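Local structure of papain-like cysteine protease (Porcine reproductive and respiratory syndrome virus, 3MTV) at residues H46-P50 and Y77-P81. The protein is a viral nonstructural protein that joins a metal-dependent nuclease activity to a papain-like cysteine protease domain and probably blocks host mRNA export and interferon signalling. Sequence-based numbering, arbitrary orientation.
Sequences HTSFP and YGCLP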
loop_
_atom_site.group_PDB
_atom_site.type_symbol
_atom_site.label_atom_id
_atom_site.label_comp_id
_atom_site.label_asym_id
_atom_site.label_seq_id
_atom_site.Cartn_x
_atom_site.Cartn_y
_atom_site.Cartn_z
ATOM N N HIS A 46 -9.933 8.172 -1.602
ATOM C CA HIS A 46 -9.855 7.370 -2.819
ATOM C C HIS A 46 -10.309 8.160 -3.962
ATOM O O HIS A 46 -9.804 7.986 -5.021
ATOM C CB HIS A 46 -10.698 6.146 -2.597
ATOM C CG HIS A 46 -11.044 5.358 -3.804
ATOM N ND1 HIS A 46 -10.265 4.319 -4.247
ATOM C CD2 HIS A 46 -12.142 5.375 -4.600
ATOM C CE1 HIS A 46 -10.843 3.734 -5.270
ATOM N NE2 HIS A 46 -11.988 4.359 -5.514
ATOM N N THR A 47 -11.268 9.046 -3.744
ATOM C CA THR A 47 -11.823 9.848 -4.814
ATOM C C THR A 47 -10.833 10.898 -5.271
ATOM O O THR A 47 -10.665 11.178 -6.485
ATOM C CB THR A 47 -13.202 10.449 -4.437
ATOM O OG1 THR A 47 -14.197 9.487 -4.814
ATOM C CG2 THR A 47 -13.469 11.652 -5.277
ATOM N N SER A 48 -10.106 11.481 -4.348
ATOM C CA SER A 48 -9.285 12.551 -4.852
ATOM C C SER A 48 -7.768 12.357 -5.062
ATOM O O SER A 48 -7.130 13.050 -5.849
ATOM C CB SER A 48 -9.682 13.853 -4.156
ATOM O OG SER A 48 -9.788 13.582 -2.819
ATOM N N PHE A 49 -7.162 11.361 -4.444
ATOM C CA PHE A 49 -5.706 11.145 -4.654
ATOM C C PHE A 49 -5.268 9.949 -5.441
ATOM O O PHE A 49 -6.086 9.154 -5.862
ATOM C CB PHE A 49 -5.026 11.098 -3.350
ATOM C CG PHE A 49 -5.258 12.282 -2.563
ATOM C CD1 PHE A 49 -6.341 12.368 -1.729
ATOM C CD2 PHE A 49 -4.436 13.365 -2.697
ATOM C CE1 PHE A 49 -6.580 13.512 -0.993
ATOM C CE2 PHE A 49 -4.658 14.516 -1.929
ATOM C CZ PHE A 49 -5.732 14.562 -1.060
ATOM N N PRO A 50 -3.977 9.873 -5.766
ATOM C CA PRO A 50 -3.697 8.606 -6.447
ATOM C C PRO A 50 -3.141 7.561 -5.437
ATOM O O PRO A 50 -2.546 7.947 -4.395
ATOM C CB PRO A 50 -2.612 9.045 -7.439
ATOM C CG PRO A 50 -1.841 10.178 -6.657
ATOM C CD PRO A 50 -2.874 10.885 -5.920
ATOM N N TYR A 77 -14.365 14.798 -11.724
ATOM C CA TYR A 77 -14.851 15.633 -10.636
ATOM C C TYR A 77 -14.466 15.021 -9.390
ATOM O O TYR A 77 -14.721 13.813 -9.253
ATOM C CB TYR A 77 -16.378 15.661 -10.592
ATOM C CG TYR A 77 -16.972 16.030 -11.892
ATOM C CD1 TYR A 77 -17.318 15.025 -12.805
ATOM C CD2 TYR A 77 -17.108 17.379 -12.266
ATOM C CE1 TYR A 77 -17.816 15.344 -14.064
ATOM C CE2 TYR A 77 -17.615 17.729 -13.535
ATOM C CZ TYR A 77 -17.968 16.702 -14.430
ATOM O OH TYR A 77 -18.474 17.011 -15.685
ATOM N N GLY A 78 -13.961 15.835 -8.453
ATOM C CA GLY A 78 -13.404 15.366 -7.172
ATOM C C GLY A 78 -14.103 16.092 -6.048
ATOM O O GLY A 78 -15.334 16.136 -6.058
ATOM N N CYS A 79 -13.341 16.672 -5.113
ATOM C CA CYS A 79 -13.893 17.391 -3.938
ATOM C C CYS A 79 -12.776 18.203 -3.383
ATOM O O CYS A 79 -12.599 18.563 -2.174
ATOM C CB CYS A 79 -14.474 16.497 -2.829
ATOM S SG CYS A 79 -13.943 14.775 -2.463
ATOM N N LEU A 80 -11.952 18.507 -4.315
ATOM C CA LEU A 80 -10.970 19.394 -3.893
ATOM C C LEU A 80 -11.258 20.728 -4.528
ATOM O O LEU A 80 -11.590 20.830 -5.757
ATOM C CB LEU A 80 -9.641 18.819 -4.264
ATOM C CG LEU A 80 -9.041 18.140 -3.068
ATOM C CD1 LEU A 80 -8.434 16.941 -3.633
ATOM C CD2 LEU A 80 -8.013 19.060 -2.310
ATOM N N PRO A 81 -11.146 21.734 -3.667
ATOM C CA PRO A 81 -11.041 23.121 -4.070
ATOM C C PRO A 81 -9.906 23.164 -5.094
ATOM O O PRO A 81 -8.707 22.999 -4.706
ATOM C CB PRO A 81 -10.530 23.850 -2.792
ATOM C CG PRO A 81 -10.075 22.793 -1.863
ATOM C CD PRO A 81 -10.292 21.432 -2.513
#
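The backbones of Ser48 and Gly78 draw closest here, CA to CA 5.5 Å, where the last turn of helix 39-48 meets the chain leaving the short strand 77-78, with no hydrogen bond crossing between 46-50 and 77-81. Van der Waals contacts join the two segments, an example of a helix end laid against a small hairpin, meeting a glycine backbone, a cysteine sulfur and a leucine methyl. With chi1 (N-CA-CB-OG1) at -89°, the methyl CG2 of Thr47 falls anti to the backbone N and lies toward the glycine, 4.2 Å from Gly78 CA; the same methyl lies 4.2 Å from Cys79 SG. Ser48 and Leu80 each point toward the other segment, and the leucine's CD1 branch meets Ser48 CB at 3.4 Å. Strand 77-78 pairs antiparallel with strand 68-69, and the contact thus places this two-stranded hairpin against the C-terminal end of the helix, in the N-terminal part of the chain and away from the probable protease active-site residues Cys90 and His159. The residues just after strand 68-69 are also tied to the helix end: Ser48 shares a backbone hydrogen bond with Met71, and Thr47 O bonds to Ser70 OG. The hydroxyl of Ser48 is engaged within its own helix by Arg44 O, while Ser48 CB and OG both lie against the leucine methyl, OG to Leu80 CD1 3.7 Å. Phe49, the first residue to depart from helical geometry, brings its ring tip round to the same methyl, CZ to Leu80 CD1 4.4 Å, approached obliquely, while Phe60 packs edge-to-face with that ring.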